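Local coordinates for extracellular solute-binding protein, family 1 (Bifidobacterium longum subsp. infantis ATCC 15697, PDB 3OMB) that probably captures an extracellular solute, perhaps a carbohydrate, and delivers it to an ABC transporter for uptake, and also binds a magnesium ion, at residues F387-I391 against K405-L409; N470-D475 against I525-W529. One frame throughout, in Å; residues are numbered along the deposited sequence.

Contact 1. Residues F387-I391 against K405-L409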
loop_
_atom_site.group_PDB
_atom_site.type_symbol
_atom_site.label_atom_id
_atom_site.label_comp_id
_atom_site.label_asym_id
_atom_site.label_seq_id
_atom_site.Cartn_x
_atom_site.Cartn_y
_atom_site.Cartn_z
ATOM N N PHE A 387 12.540 -13.242 -19.107
ATOM C CA PHE A 387 12.469 -14.698 -19.250
ATOM C C PHE A 387 13.870 -15.279 -19.408
ATOM O O PHE A 387 14.692 -14.707 -20.106
ATOM C CB PHE A 387 11.626 -15.111 -20.460
ATOM C CG PHE A 387 10.200 -14.683 -20.376
ATOM C CD1 PHE A 387 9.523 -14.709 -19.168
ATOM C CD2 PHE A 387 9.529 -14.253 -21.509
ATOM C CE1 PHE A 387 8.199 -14.307 -19.086
ATOM C CE2 PHE A 387 8.213 -13.854 -21.436
ATOM C CZ PHE A 387 7.545 -13.878 -20.219
ATOM N N GLY A 388 14.126 -16.397 -18.738
ATOM C CA GLY A 388 15.439 -17.026 -18.751
ATOM C C GLY A 388 16.376 -16.541 -17.658
ATOM O O GLY A 388 17.381 -17.185 -17.385
ATOM N N LYS A 389 16.060 -15.402 -17.045
ATOM C CA LYS A 389 16.904 -14.818 -15.988
ATOM C C LYS A 389 16.503 -15.428 -14.645
ATOM O O LYS A 389 17.067 -16.445 -14.257
ATOM C CB LYS A 389 16.788 -13.289 -16.000
ATOM C CG LYS A 389 17.684 -12.531 -15.059
ATOM C CD LYS A 389 19.146 -12.699 -15.431
ATOM C CE LYS A 389 19.937 -11.500 -14.986
ATOM N NZ LYS A 389 21.291 -11.519 -15.605
ATOM N N ALA A 390 15.512 -14.858 -13.958
ATOM C CA ALA A 390 15.028 -15.454 -12.717
ATOM C C ALA A 390 13.639 -16.056 -12.838
ATOM O O ALA A 390 13.114 -16.586 -11.865
ATOM C CB ALA A 390 15.064 -14.453 -11.580
ATOM N N ILE A 391 13.042 -15.954 -14.020
ATOM C CA ILE A 391 11.708 -16.495 -14.256
ATOM C C ILE A 391 11.678 -17.220 -15.610
ATOM O O ILE A 391 12.274 -16.763 -16.576
ATOM C CB ILE A 391 10.604 -15.376 -14.127
ATOM C CG1 ILE A 391 9.191 -15.963 -14.171
ATOM C CG2 ILE A 391 10.751 -14.295 -15.197
ATOM C CD1 ILE A 391 8.066 -14.909 -14.081
ATOM N N LYS A 405 17.733 -17.329 -7.244
ATOM C CA LYS A 405 18.245 -16.396 -8.215
ATOM C C LYS A 405 17.703 -15.000 -7.974
ATOM O O LYS A 405 18.448 -14.022 -7.996
ATOM C CB LYS A 405 17.898 -16.872 -9.623
ATOM C CG LYS A 405 19.093 -16.972 -10.549
ATOM C CD LYS A 405 19.562 -15.617 -11.057
ATOM C CE LYS A 405 20.795 -15.765 -11.921
ATOM N NZ LYS A 405 20.932 -14.618 -12.845
ATOM N N LEU A 406 16.403 -14.902 -7.739
ATOM C CA LEU A 406 15.793 -13.601 -7.493
ATOM C C LEU A 406 16.342 -12.930 -6.221
ATOM O O LEU A 406 16.568 -11.713 -6.200
ATOM C CB LEU A 406 14.268 -13.727 -7.461
ATOM C CG LEU A 406 13.466 -12.501 -7.881
ATOM C CD1 LEU A 406 13.770 -12.076 -9.312
ATOM C CD2 LEU A 406 11.969 -12.728 -7.705
ATOM N N SER A 407 16.563 -13.721 -5.171
ATOM C CA SER A 407 17.143 -13.215 -3.917
ATOM C C SER A 407 18.596 -12.760 -4.110
ATOM O O SER A 407 19.009 -11.726 -3.584
ATOM C CB SER A 407 17.092 -14.280 -2.821
ATOM O OG SER A 407 15.794 -14.434 -2.276
ATOM N N GLN A 408 19.360 -13.537 -4.870
ATOM C CA GLN A 408 20.733 -13.191 -5.166
ATOM C C GLN A 408 20.796 -11.867 -5.935
ATOM O O GLN A 408 21.570 -10.971 -5.579
ATOM C CB GLN A 408 21.404 -14.281 -5.987
ATOM C CG GLN A 408 22.930 -14.159 -5.938
ATOM C CD GLN A 408 23.586 -14.184 -7.310
ATOM O OE1 GLN A 408 23.176 -13.462 -8.234
ATOM N NE2 GLN A 408 24.633 -15.002 -7.442
ATOM N N LEU A 409 19.981 -11.754 -6.988
ATOM C CA LEU A 409 19.931 -10.534 -7.792
ATOM C C LEU A 409 19.558 -9.311 -6.956
ATOM O O LEU A 409 20.223 -8.288 -7.052
ATOM C CB LEU A 409 18.985 -10.706 -8.990
ATOM C CG LEU A 409 19.502 -11.636 -10.101
ATOM C CD1 LEU A 409 18.395 -11.968 -11.117
ATOM C CD2 LEU A 409 20.756 -11.091 -10.816
#
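A single methyl group, that of A390, is the hub of this small apolar contact. Its CA-to-CB bond points toward helix 403-411, and the CA atoms of A390 and L406 are 5.6 Å apart. CB of A390 lies 3.5 Å from CD1 of L406, 4.2 Å from CD1 of L409 and 4.2 Å from CB of K405, so alanine's small methyl suits this close approach. The CA-to-CB bond of L406 points sideways to the 387-391 segment, and the t, p rotamer brings CD1 to the methyl; L409, one turn from K405, reaches in from its m, t rotamer. The turn that carries A390 depends on G388, whose backbone angles (90/-17) would press any CB against the preceding carbonyl oxygen; G388 N bonds to I391 O at 2.9 Å. From this turn the chain enters the hairpin of strands 391-395 and 398-401, which leads into the helix. A390 pairs through its backbone with D402, whose side chain also accepts a hydrogen bond from K405 N, so the two segments are brought together by a hairpin-to-helix connection. L406 further packs on L384 and V401. Along the partly exposed margin run two lysines. K389, with chi1 t and chi2 p, passes its CG 4.0 Å from CD1 of L409, while K405 has chi1 off the wells at -127° and brings NZ to 3.7 Å from K389 CD. The two NZ atoms, of K389 and K405, are 4.2 Å apart: like charges tolerated where the carbon chains pack on L409 and A390 and both ammonium groups lie at the margin.

Contact 2. Residues N470-D475 against I525-W529; sequences NMDPSD and IWQKW
One methionine side chain, modelled as selenomethionine, lies against the faces of two tryptophans from a single helix. M471 takes the m rotamer at chi1 with chi2 and chi3 both trans, an extended rod. Its CG stands 3.6 Å from the centroid of the W529 five-membered ring, almost exactly on the normal, and its CE 3.5 Å from the centroid of the W526 six-membered ring, both CH-pi contacts. SE, 4.3 Å from the W529 five-ring centroid and 5.1 Å from the W526 six-ring centroid, makes oblique Met-aromatic contacts. A long, flexible, polarisable side chain suits the corner formed by two indole faces. Build N470 at phi/psi -105/24, M471 (-115/166) and D472 (-54/144) extended, then start a helix at P473, a residue suited to a first turn, reaching D475 at -76/-41; D472 is at the N-cap position but its carboxylate makes no capping bond. The partner I525-W529 is helical and runs the opposite way: CA atoms lie 7.2 Å apart for M471 and W529, 7.3 Å for D475 and I525. Both tryptophans have chi1 m, with chi2 101° in W529 and 112° in W526. I525 packs CG2 4.2 Å from D475 CG. This is packing between the start of helix 473-486 and the C-terminal helix 519-534, reinforced by Y533, whose OH bonds N470 O. D475, with chi1 m, points toward the partner, and its OD2 accepts both W529 NE1 at 2.8 Å and K528 NZ (rotamer t, t, p, t) at 2.7 Å. One carboxylate oxygen thus satisfies a buried indole N-H while a salt bridge offsets its charge.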
loop_
_atom_site.group_PDB
_atom_site.type_symbol
_atom_site.label_atom_id
_atom_site.label_comp_id
_atom_site.label_asym_id
_atom_site.label_seq_id
_atom_site.Cartn_x
_atom_site.Cartn_y
_atom_site.Cartn_z
ATOM N N ASN A 470 -7.840 11.768 -8.108
ATOM C CA ASN A 470 -9.052 11.713 -8.937
ATOM C C ASN A 470 -10.101 12.820 -8.656
ATOM O O ASN A 470 -11.298 12.639 -8.924
ATOM C CB ASN A 470 -9.719 10.340 -8.766
ATOM C CG ASN A 470 -9.930 9.621 -10.106
ATOM O OD1 ASN A 470 -9.659 10.180 -11.173
ATOM N ND2 ASN A 470 -10.421 8.381 -10.049
HETATM N N MSE A 471 -9.644 13.936 -8.099
HETATM C CA MSE A 471 -10.480 15.088 -7.732
HETATM C C MSE A 471 -10.103 16.302 -8.569
HETATM O O MSE A 471 -9.034 16.306 -9.170
HETATM C CB MSE A 471 -10.166 15.501 -6.305
HETATM C CG MSE A 471 -10.629 14.585 -5.277
HETATM SE SE MSE A 471 -10.154 15.271 -3.538
HETATM C CE MSE A 471 -10.929 13.739 -2.652
ATOM N N ASP A 472 -10.942 17.340 -8.557
ATOM C CA ASP A 472 -10.550 18.689 -9.003
ATOM C C ASP A 472 -9.277 19.147 -8.249
ATOM O O ASP A 472 -9.139 18.859 -7.060
ATOM C CB ASP A 472 -11.652 19.721 -8.671
ATOM C CG ASP A 472 -12.972 19.484 -9.422
ATOM O OD1 ASP A 472 -12.997 18.783 -10.470
ATOM O OD2 ASP A 472 -14.005 20.040 -8.967
ATOM N N PRO A 473 -8.367 19.880 -8.922
ATOM C CA PRO A 473 -7.223 20.451 -8.202
ATOM C C PRO A 473 -7.603 21.397 -7.059
ATOM O O PRO A 473 -6.884 21.466 -6.060
ATOM C CB PRO A 473 -6.447 21.222 -9.281
ATOM C CG PRO A 473 -7.180 21.043 -10.551
ATOM C CD PRO A 473 -8.188 19.958 -10.386
ATOM N N SER A 474 -8.712 22.113 -7.181
ATOM C CA SER A 474 -9.107 23.007 -6.094
ATOM C C SER A 474 -9.536 22.222 -4.854
ATOM O O SER A 474 -9.347 22.685 -3.736
ATOM C CB SER A 474 -10.211 23.963 -6.525
ATOM O OG SER A 474 -11.337 23.211 -6.965
ATOM N N ASP A 475 -10.120 21.041 -5.046
ATOM C CA ASP A 475 -10.520 20.222 -3.911
ATOM C C ASP A 475 -9.315 19.543 -3.260
ATOM O O ASP A 475 -9.210 19.515 -2.043
ATOM C CB ASP A 475 -11.608 19.215 -4.300
ATOM C CG ASP A 475 -13.018 19.811 -4.213
ATOM O OD1 ASP A 475 -13.159 20.952 -3.705
ATOM O OD2 ASP A 475 -13.985 19.124 -4.624
ATOM N N ILE A 525 -15.926 17.156 1.830
ATOM C CA ILE A 525 -15.304 17.001 0.523
ATOM C C ILE A 525 -15.122 15.526 0.126
ATOM O O ILE A 525 -15.503 15.126 -0.981
ATOM C CB ILE A 525 -13.979 17.809 0.430
ATOM C CG1 ILE A 525 -14.306 19.307 0.412
ATOM C CG2 ILE A 525 -13.187 17.362 -0.771
ATOM C CD1 ILE A 525 -13.092 20.254 0.725
ATOM N N TRP A 526 -14.590 14.708 1.029
ATOM C CA TRP A 526 -14.536 13.264 0.773
ATOM C C TRP A 526 -15.907 12.641 0.533
ATOM O O TRP A 526 -16.055 11.799 -0.365
ATOM C CB TRP A 526 -13.822 12.543 1.892
ATOM C CG TRP A 526 -12.347 12.709 1.865
ATOM C CD1 TRP A 526 -11.577 13.399 2.764
ATOM C CD2 TRP A 526 -11.451 12.169 0.902
ATOM N NE1 TRP A 526 -10.255 13.322 2.418
ATOM C CE2 TRP A 526 -10.145 12.567 1.277
ATOM C CE3 TRP A 526 -11.619 11.382 -0.248
ATOM C CZ2 TRP A 526 -9.013 12.209 0.542
ATOM C CZ3 TRP A 526 -10.492 11.004 -0.968
ATOM C CH2 TRP A 526 -9.203 11.426 -0.572
ATOM N N GLN A 527 -16.913 13.048 1.303
ATOM C CA GLN A 527 -18.289 12.575 1.053
ATOM C C GLN A 527 -18.738 12.864 -0.377
ATOM O O GLN A 527 -19.395 12.027 -1.010
ATOM C CB GLN A 527 -19.297 13.186 2.030
ATOM C CG GLN A 527 -20.780 12.663 1.863
ATOM C CD GLN A 527 -20.999 11.262 2.487
ATOM O OE1 GLN A 527 -20.844 11.093 3.696
ATOM N NE2 GLN A 527 -21.366 10.263 1.660
ATOM N N LYS A 528 -18.389 14.047 -0.880
ATOM C CA LYS A 528 -18.847 14.468 -2.193
ATOM C C LYS A 528 -18.197 13.593 -3.250
ATOM O O LYS A 528 -18.874 13.106 -4.143
ATOM C CB LYS A 528 -18.508 15.942 -2.452
ATOM C CG LYS A 528 -18.794 16.384 -3.910
ATOM C CD LYS A 528 -18.446 17.821 -4.183
ATOM C CE LYS A 528 -16.938 18.060 -4.214
ATOM N NZ LYS A 528 -16.617 19.492 -4.633
ATOM N N TRP A 529 -16.880 13.397 -3.149
ATOM C CA TRP A 529 -16.197 12.557 -4.129
ATOM C C TRP A 529 -16.593 11.080 -4.036
ATOM O O TRP A 529 -16.762 10.411 -5.072
ATOM C CB TRP A 529 -14.682 12.770 -4.089
ATOM C CG TRP A 529 -14.386 14.125 -4.620
ATOM C CD1 TRP A 529 -14.096 15.258 -3.894
ATOM C CD2 TRP A 529 -14.440 14.528 -5.987
ATOM N NE1 TRP A 529 -13.936 16.329 -4.737
ATOM C CE2 TRP A 529 -14.151 15.917 -6.024
ATOM C CE3 TRP A 529 -14.680 13.850 -7.190
ATOM C CZ2 TRP A 529 -14.090 16.642 -7.222
ATOM C CZ3 TRP A 529 -14.644 14.580 -8.385
ATOM C CH2 TRP A 529 -14.346 15.960 -8.392
#

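Followed from the N terminus, the chain first lays down three strands (41-48, 71-78, 98-100) of a sheet that 352-356 completes only after the magnesium site at D199-E208, which lies away from both contacts. Contact 1 then closes a short loop of 13 residues, mostly strand, joining the loop after helix 376-384 to helix 403-411 across the hairpin of 391-395 and 398-401. Contact 2 opens only later and closes 49 residues, nearly all helical, bringing the start of helix 473-486 back against the last helix, 519-534. The two loops follow in series, neither nested nor crossed, their centres 43 Å apart on opposite sides of the chain's centre. By loop length, the first is a local closure; the second ties together a C-terminal helical run.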